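Side-chain contacts in demethylmenaquinone Methyltransferase (Thermus thermophilus, PDB 1J3L), which belongs to the Aldolase/RraA family of alpha/beta proteins and assembles with two further copies of itself: residues Phe142-Glu147 and Leu151-Pro156; Ala45-Val50 and Gly75-Arg80. All coordinates share one frame; numbering follows the deposited sequence.

Contact 1 of 2, residues Phe142-Glu147 and Leu151-Pro156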
ATOM      1  N   PHE A 142     -21.107  13.790  -8.949  1.00 26.52           N
ATOM      2  CA  PHE A 142     -20.728  14.208  -7.603  1.00 24.97           C
ATOM      3  C   PHE A 142     -19.778  13.163  -7.028  1.00 34.02           C
ATOM      4  O   PHE A 142     -20.048  11.964  -7.094  1.00 36.28           O
ATOM      5  CB  PHE A 142     -21.964  14.324  -6.704  1.00 19.16           C
ATOM      6  CG  PHE A 142     -21.685  14.940  -5.355  1.00 18.34           C
ATOM      7  CD1 PHE A 142     -21.310  16.273  -5.243  1.00 23.68           C
ATOM      8  CD2 PHE A 142     -21.801  14.182  -4.196  1.00 21.26           C
ATOM      9  CE1 PHE A 142     -21.055  16.844  -3.990  1.00 31.08           C
ATOM     10  CE2 PHE A 142     -21.549  14.737  -2.945  1.00 26.78           C
ATOM     11  CZ  PHE A 142     -21.173  16.074  -2.842  1.00 26.61           C
ATOM     12  N   LEU A 143     -18.655  13.616  -6.481  1.00 38.57           N
ATOM     13  CA  LEU A 143     -17.695  12.693  -5.906  1.00 28.10           C
ATOM     14  C   LEU A 143     -17.615  12.821  -4.397  1.00 30.16           C
ATOM     15  O   LEU A 143     -17.684  13.914  -3.835  1.00 28.81           O
ATOM     16  CB  LEU A 143     -16.309  12.893  -6.528  1.00 29.24           C
ATOM     17  CG  LEU A 143     -15.193  11.972  -6.019  1.00 26.82           C
ATOM     18  CD1 LEU A 143     -14.083  11.865  -7.060  1.00 29.70           C
ATOM     19  CD2 LEU A 143     -14.646  12.504  -4.705  1.00 11.25           C
ATOM     20  N   LEU A 144     -17.480  11.674  -3.751  1.00 32.07           N
ATOM     21  CA  LEU A 144     -17.376  11.597  -2.310  1.00 27.90           C
ATOM     22  C   LEU A 144     -16.119  10.803  -2.030  1.00 27.17           C
ATOM     23  O   LEU A 144     -15.857   9.792  -2.679  1.00 30.48           O
ATOM     24  CB  LEU A 144     -18.602  10.888  -1.731  1.00 37.43           C
ATOM     25  CG  LEU A 144     -19.730  11.791  -1.229  1.00 42.16           C
ATOM     26  CD1 LEU A 144     -21.074  11.109  -1.379  1.00 44.24           C
ATOM     27  CD2 LEU A 144     -19.460  12.155   0.218  1.00 46.70           C
ATOM     28  N   ALA A 145     -15.331  11.262  -1.068  1.00 32.57           N
ATOM     29  CA  ALA A 145     -14.100  10.566  -0.741  1.00 25.46           C
ATOM     30  C   ALA A 145     -13.834  10.516   0.747  1.00 24.10           C
ATOM     31  O   ALA A 145     -13.939  11.528   1.450  1.00 22.58           O
ATOM     32  CB  ALA A 145     -12.926  11.226  -1.460  1.00 19.52           C
ATOM     33  N   ASP A 146     -13.492   9.320   1.219  1.00 22.52           N
ATOM     34  CA  ASP A 146     -13.161   9.104   2.621  1.00 31.26           C
ATOM     35  C   ASP A 146     -12.324   7.830   2.766  1.00 25.51           C
ATOM     36  O   ASP A 146     -11.923   7.236   1.768  1.00 20.39           O
ATOM     37  CB  ASP A 146     -14.435   9.027   3.482  1.00 28.81           C
ATOM     38  CG  ASP A 146     -15.344   7.878   3.093  1.00 29.91           C
ATOM     39  OD1 ASP A 146     -14.831   6.766   2.856  1.00 37.88           O
ATOM     40  OD2 ASP A 146     -16.577   8.084   3.041  1.00 40.40           O
ATOM     41  N   GLU A 147     -12.069   7.420   4.007  1.00 18.41           N
ATOM     42  CA  GLU A 147     -11.272   6.229   4.294  1.00 23.60           C
ATOM     43  C   GLU A 147     -11.760   4.922   3.667  1.00 27.36           C
ATOM     44  O   GLU A 147     -10.990   3.973   3.554  1.00 29.41           O
ATOM     45  CB  GLU A 147     -11.153   6.021   5.804  1.00 23.81           C
ATOM     46  CG  GLU A 147     -12.457   5.655   6.496  1.00 31.25           C
ATOM     47  CD  GLU A 147     -13.257   6.868   6.961  1.00 39.98           C
ATOM     48  OE1 GLU A 147     -12.830   8.016   6.705  1.00 27.89           O
ATOM     49  OE2 GLU A 147     -14.318   6.666   7.591  1.00 35.90           O
ATOM     50  N   LEU A 151     -16.920   7.435  -3.916  1.00 34.17           N
ATOM     51  CA  LEU A 151     -18.251   7.179  -4.447  1.00 31.44           C
ATOM     52  C   LEU A 151     -18.587   8.246  -5.490  1.00 35.89           C
ATOM     53  O   LEU A 151     -18.467   9.445  -5.231  1.00 32.20           O
ATOM     54  CB  LEU A 151     -19.297   7.206  -3.331  1.00 26.07           C
ATOM     55  CG  LEU A 151     -20.724   6.824  -3.756  1.00 26.08           C
ATOM     56  CD1 LEU A 151     -20.763   5.364  -4.184  1.00 26.64           C
ATOM     57  CD2 LEU A 151     -21.692   7.054  -2.611  1.00 19.42           C
ATOM     58  N   LEU A 152     -18.997   7.799  -6.671  1.00 36.35           N
ATOM     59  CA  LEU A 152     -19.360   8.694  -7.764  1.00 35.30           C
ATOM     60  C   LEU A 152     -20.857   8.594  -8.041  1.00 38.41           C
ATOM     61  O   LEU A 152     -21.342   7.541  -8.448  1.00 34.94           O
ATOM     62  CB  LEU A 152     -18.596   8.314  -9.032  1.00 38.77           C
ATOM     63  CG  LEU A 152     -17.076   8.462  -9.061  1.00 28.02           C
ATOM     64  CD1 LEU A 152     -16.565   7.908 -10.381  1.00 46.24           C
ATOM     65  CD2 LEU A 152     -16.687   9.929  -8.910  1.00 35.11           C
ATOM     66  N   LEU A 153     -21.579   9.692  -7.828  1.00 40.41           N
ATOM     67  CA  LEU A 153     -23.023   9.740  -8.048  1.00 44.61           C
ATOM     68  C   LEU A 153     -23.333  10.610  -9.263  1.00 53.30           C
ATOM     69  O   LEU A 153     -22.681  11.633  -9.478  1.00 61.76           O
ATOM     70  CB  LEU A 153     -23.714  10.307  -6.804  1.00 38.11           C
ATOM     71  CG  LEU A 153     -23.459   9.524  -5.511  1.00 33.60           C
ATOM     72  CD1 LEU A 153     -23.957  10.286  -4.303  1.00 28.05           C
ATOM     73  CD2 LEU A 153     -24.137   8.183  -5.614  1.00 36.46           C
ATOM     74  N   PRO A 154     -24.334  10.219 -10.075  1.00 60.11           N
ATOM     75  CA  PRO A 154     -24.714  10.981 -11.275  1.00 56.29           C
ATOM     76  C   PRO A 154     -24.965  12.455 -10.959  1.00 50.73           C
ATOM     77  O   PRO A 154     -24.884  13.314 -11.833  1.00 45.67           O
ATOM     78  CB  PRO A 154     -25.971  10.261 -11.753  1.00 61.05           C
ATOM     79  CG  PRO A 154     -25.737   8.843 -11.300  1.00 58.26           C
ATOM     80  CD  PRO A 154     -25.212   9.048  -9.903  1.00 59.45           C
ATOM     81  N   GLU A 155     -25.283  12.716  -9.695  1.00 52.05           N
ATOM     82  CA  GLU A 155     -25.525  14.058  -9.179  1.00 46.13           C
ATOM     83  C   GLU A 155     -25.506  13.927  -7.654  1.00 44.85           C
ATOM     84  O   GLU A 155     -25.594  12.816  -7.124  1.00 43.13           O
ATOM     85  CB  GLU A 155     -26.874  14.610  -9.667  1.00 49.13           C
ATOM     86  CG  GLU A 155     -28.116  13.985  -9.042  1.00 59.57           C
ATOM     87  CD  GLU A 155     -29.388  14.798  -9.310  1.00 61.22           C
ATOM     88  OE1 GLU A 155     -29.797  14.924 -10.487  1.00 62.07           O
ATOM     89  OE2 GLU A 155     -29.977  15.318  -8.337  1.00 57.36           O
ATOM     90  N   PRO A 156     -25.374  15.047  -6.925  1.00 45.28           N
ATOM     91  CA  PRO A 156     -25.346  14.966  -5.460  1.00 51.34           C
ATOM     92  C   PRO A 156     -26.588  14.293  -4.872  1.00 56.97           C
ATOM     93  O   PRO A 156     -27.595  14.127  -5.559  1.00 54.25           O
ATOM     94  CB  PRO A 156     -25.196  16.429  -5.037  1.00 52.46           C
ATOM     95  CG  PRO A 156     -25.880  17.169  -6.148  1.00 54.18           C
ATOM     96  CD  PRO A 156     -25.378  16.451  -7.371  1.00 44.66           C
TER

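Contact 2 of 2, residues Ala45-Val50 and Gly75-Arg80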
ATOM      1  N   ALA A  45       0.701  20.949 -17.553  1.00 27.60           N
ATOM      2  CA  ALA A  45       0.423  22.360 -17.834  1.00 31.50           C
ATOM      3  C   ALA A  45      -1.095  22.558 -17.711  1.00 24.82           C
ATOM      4  O   ALA A  45      -1.564  23.585 -17.209  1.00 23.16           O
ATOM      5  CB  ALA A  45       0.905  22.740 -19.240  1.00 24.43           C
ATOM      6  N   LEU A  46      -1.847  21.549 -18.153  1.00 20.14           N
ATOM      7  CA  LEU A  46      -3.305  21.569 -18.082  1.00 25.59           C
ATOM      8  C   LEU A  46      -3.791  21.546 -16.638  1.00 19.95           C
ATOM      9  O   LEU A  46      -4.871  22.046 -16.341  1.00 32.97           O
ATOM     10  CB  LEU A  46      -3.897  20.376 -18.847  1.00 14.01           C
ATOM     11  CG  LEU A  46      -4.078  20.625 -20.347  1.00 34.13           C
ATOM     12  CD1 LEU A  46      -4.442  19.343 -21.090  1.00 30.12           C
ATOM     13  CD2 LEU A  46      -5.153  21.678 -20.530  1.00 35.36           C
ATOM     14  N   VAL A  47      -2.999  20.967 -15.740  1.00 20.97           N
ATOM     15  CA  VAL A  47      -3.390  20.907 -14.334  1.00 19.15           C
ATOM     16  C   VAL A  47      -3.329  22.298 -13.732  1.00 27.78           C
ATOM     17  O   VAL A  47      -4.204  22.694 -12.959  1.00 37.44           O
ATOM     18  CB  VAL A  47      -2.467  19.983 -13.506  1.00 27.93           C
ATOM     19  CG1 VAL A  47      -2.835  20.079 -12.019  1.00 26.39           C
ATOM     20  CG2 VAL A  47      -2.597  18.547 -13.989  1.00 20.35           C
ATOM     21  N   ARG A  48      -2.287  23.038 -14.086  1.00 26.21           N
ATOM     22  CA  ARG A  48      -2.127  24.388 -13.578  1.00 24.48           C
ATOM     23  C   ARG A  48      -3.216  25.309 -14.123  1.00 24.07           C
ATOM     24  O   ARG A  48      -3.828  26.059 -13.366  1.00 23.62           O
ATOM     25  CB  ARG A  48      -0.741  24.931 -13.938  1.00 20.46           C
ATOM     26  CG  ARG A  48      -0.536  26.376 -13.508  1.00 30.65           C
ATOM     27  CD  ARG A  48       0.902  26.835 -13.724  1.00 37.65           C
ATOM     28  NE  ARG A  48       1.805  26.379 -12.663  1.00 40.74           N
ATOM     29  CZ  ARG A  48       1.748  26.795 -11.401  1.00 39.68           C
ATOM     30  NH1 ARG A  48       0.833  27.681 -11.024  1.00 40.23           N
ATOM     31  NH2 ARG A  48       2.612  26.323 -10.515  1.00 40.50           N
ATOM     32  N   LYS A  49      -3.470  25.235 -15.430  1.00 22.59           N
ATOM     33  CA  LYS A  49      -4.489  26.072 -16.066  1.00 24.50           C
ATOM     34  C   LYS A  49      -5.884  25.849 -15.470  1.00 29.67           C
ATOM     35  O   LYS A  49      -6.574  26.800 -15.104  1.00 28.91           O
ATOM     36  CB  LYS A  49      -4.533  25.804 -17.571  1.00 36.50           C
ATOM     37  CG  LYS A  49      -5.098  26.972 -18.373  1.00 43.44           C
ATOM     38  CD  LYS A  49      -5.222  26.639 -19.848  1.00 38.02           C
ATOM     39  CE  LYS A  49      -5.689  27.847 -20.644  1.00 46.77           C
ATOM     40  NZ  LYS A  49      -6.966  28.393 -20.104  1.00 52.36           N
ATOM     41  N   VAL A  50      -6.292  24.588 -15.366  1.00 26.38           N
ATOM     42  CA  VAL A  50      -7.598  24.251 -14.815  1.00 29.82           C
ATOM     43  C   VAL A  50      -7.768  24.589 -13.324  1.00 25.42           C
ATOM     44  O   VAL A  50      -8.815  25.095 -12.927  1.00 31.78           O
ATOM     45  CB  VAL A  50      -7.923  22.746 -15.046  1.00 38.86           C
ATOM     46  CG1 VAL A  50      -9.241  22.371 -14.361  1.00 29.20           C
ATOM     47  CG2 VAL A  50      -8.017  22.461 -16.551  1.00 40.35           C
ATOM     48  N   GLY A  75       3.744  20.905  -4.392  1.00 21.10           N
ATOM     49  CA  GLY A  75       3.330  21.800  -3.338  1.00 18.83           C
ATOM     50  C   GLY A  75       2.658  23.055  -3.863  1.00 26.72           C
ATOM     51  O   GLY A  75       1.662  23.505  -3.304  1.00 30.71           O
ATOM     52  N   ASN A  76       3.196  23.621  -4.940  1.00 34.84           N
ATOM     53  CA  ASN A  76       2.645  24.842  -5.520  1.00 28.67           C
ATOM     54  C   ASN A  76       1.210  24.693  -6.008  1.00 20.71           C
ATOM     55  O   ASN A  76       0.352  25.502  -5.668  1.00 18.92           O
ATOM     56  CB  ASN A  76       3.519  25.336  -6.682  1.00 31.69           C
ATOM     57  CG  ASN A  76       4.917  25.742  -6.239  1.00 41.14           C
ATOM     58  OD1 ASN A  76       5.096  26.368  -5.195  1.00 52.24           O
ATOM     59  ND2 ASN A  76       5.915  25.398  -7.045  1.00 52.54           N
ATOM     60  N   LEU A  77       0.954  23.676  -6.822  1.00 21.62           N
ATOM     61  CA  LEU A  77      -0.397  23.468  -7.332  1.00 26.41           C
ATOM     62  C   LEU A  77      -1.378  23.132  -6.218  1.00 26.56           C
ATOM     63  O   LEU A  77      -2.534  23.545  -6.256  1.00 29.52           O
ATOM     64  CB  LEU A  77      -0.410  22.374  -8.402  1.00 17.66           C
ATOM     65  CG  LEU A  77       0.244  22.786  -9.729  1.00 27.37           C
ATOM     66  CD1 LEU A  77       0.082  21.666 -10.739  1.00 16.77           C
ATOM     67  CD2 LEU A  77      -0.402  24.073 -10.270  1.00 18.08           C
ATOM     68  N   ALA A  78      -0.922  22.396  -5.213  1.00 21.04           N
ATOM     69  CA  ALA A  78      -1.808  22.053  -4.111  1.00 26.55           C
ATOM     70  C   ALA A  78      -2.305  23.341  -3.453  1.00 20.83           C
ATOM     71  O   ALA A  78      -3.508  23.514  -3.226  1.00 22.20           O
ATOM     72  CB  ALA A  78      -1.076  21.191  -3.092  1.00 30.11           C
ATOM     73  N   ARG A  79      -1.371  24.240  -3.154  1.00 22.82           N
ATOM     74  CA  ARG A  79      -1.712  25.505  -2.529  1.00 20.68           C
ATOM     75  C   ARG A  79      -2.576  26.338  -3.462  1.00 14.70           C
ATOM     76  O   ARG A  79      -3.493  26.993  -3.018  1.00 15.72           O
ATOM     77  CB  ARG A  79      -0.440  26.281  -2.169  1.00 22.42           C
ATOM     78  CG  ARG A  79       0.407  25.622  -1.083  1.00 31.32           C
ATOM     79  CD  ARG A  79       1.631  26.475  -0.655  1.00 34.25           C
ATOM     80  NE  ARG A  79       2.747  26.487  -1.613  1.00 25.84           N
ATOM     81  CZ  ARG A  79       3.718  25.578  -1.663  1.00 30.96           C
ATOM     82  NH1 ARG A  79       3.714  24.580  -0.800  1.00 44.21           N
ATOM     83  NH2 ARG A  79       4.669  25.647  -2.595  1.00 50.03           N
ATOM     84  N   ARG A  80      -2.286  26.310  -4.758  1.00 15.60           N
ATOM     85  CA  ARG A  80      -3.082  27.080  -5.702  1.00 26.10           C
ATOM     86  C   ARG A  80      -4.530  26.566  -5.709  1.00 34.24           C
ATOM     87  O   ARG A  80      -5.474  27.352  -5.607  1.00 28.35           O
ATOM     88  CB  ARG A  80      -2.473  27.009  -7.109  1.00 30.68           C
ATOM     89  CG  ARG A  80      -2.911  28.149  -8.001  1.00 46.14           C
ATOM     90  CD  ARG A  80      -2.640  29.507  -7.351  1.00 34.20           C
ATOM     91  NE  ARG A  80      -3.428  30.541  -8.012  1.00 35.48           N
ATOM     92  CZ  ARG A  80      -3.916  31.617  -7.406  1.00 36.55           C
ATOM     93  NH1 ARG A  80      -3.697  31.816  -6.115  1.00 24.77           N
ATOM     94  NH2 ARG A  80      -4.653  32.480  -8.089  1.00 43.56           N
TER

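Contact 1 of 2, residues Phe142-Glu147 and Leu151-Pro156
Phe142 meets Pro156 in a CH-pi contact: CB of the proline sits over one face of the ring, 4.0 Å from its centroid and 18° off the normal, displaced toward the CG-CD1 rim. The two side chains stand at roughly a right angle. In the phenylalanine, CG lies anti to the backbone N (chi1 -172°) and beside the carbonyl carbon, and CD1 of Leu153 comes to the ring's edge near its plane. Beyond the ring, on the same face of the sheet, Leu144 CD1 lies 4.2 Å from Leu153 CD1, while Leu144 CB touches Leu151 CB. The other face carries Leu143 and Leu152; here a single methyl, Leu152 CD2, packs against CB, CG and CD1 of Leu143, coming closest to CD1 at 3.7 Å. All this rests on an antiparallel beta hairpin formed by strands 142-146 and 149-153. Phe142 and Leu153 make one hydrogen-bonded pair, with Phe142 N to Leu153 O at 2.7 Å and Leu153 N to Phe142 O at 2.8 Å. Leu144 and Leu151 make the next, with Leu144 N bound to Leu151 O less straightly, at 147°. Between them, CA of Leu152 approaches Phe142 O at 3.4 Å in a CA-H...O contact. Further out, strand 31-39 flanks strand 142-146 through backbone bonds of Leu143 with Gly33 and Ala145 with Phe31. Helix 5-11 packs on Leu144 and Leu151 through Leu8, and Val135 and Val137 lie against Leu152.

Contact 2 of 2, residues Ala45-Val50 and Gly75-Arg80
Val47 and Arg48 reach Leu77 across two helix segments that run in nearly the same direction, their axes 24° apart and 10.3 Å distant at closest approach. Such spacing illustrates how neighbouring crossover helices in an alpha/beta fold can touch chiefly through side chains: helix 45-51 links the parallel strands 31-39 and 58-63, helix 75-83 links 58-63 and 88-92, and the two form successive beta-alpha-beta crossovers, as in the swivelling beta/beta/alpha fold of RraA relatives. Leu77 is the wedge between them, its two methyls dividing the work. CD1 meets CG1 of the buried Val47 at 3.6 Å; Val47 also packs on Leu38 of strand 31-39. CD2 serves Arg48. The arginine chain runs out extended and then bends at chi3 (-80°), which folds the guanidinium back over this methyl; CD2 lies 3.6 Å from CZ, over the centre of the planar group, and also 3.8 Å from Arg48 CB. An exposed charged residue thus lends its aliphatic stem and one flat face as a lid over the leucine. At the guanidinium edge, near its plane, Asn76 CB approaches Arg48 NH2, and the amide is turned 46° from the guanidinium. Arg80 NE stands 6.0 Å from Arg48 NH1, a like-charge approach probably eased by Arg80's salt bridges to Glu52 and Glu83. Within helix 75-83, Asn76 OD1 accepts a weak bond from Arg79 NH2, and the Arg79 guanidinium lies with its face over Gly75 O.

The two contacts occupy opposite sides of the chain's centre, the centre of contact 1 about 10 Å and that of contact 2 about 13 Å from it. Their own centres are 22 Å apart, and nearest atoms remain about 14 Å apart, so neither touches the other. What they share is strand 31-39: it pairs with strand 142-146 of contact 1, where Val35 meets Leu143, and lends Leu38 to Val47 of contact 2. They follow one another along the chain, a helix pair early and a hairpin late. The magnesium ion lies by contact 1, about 3 Å from the side chain of Glu155, beyond the hairpin's paired residues.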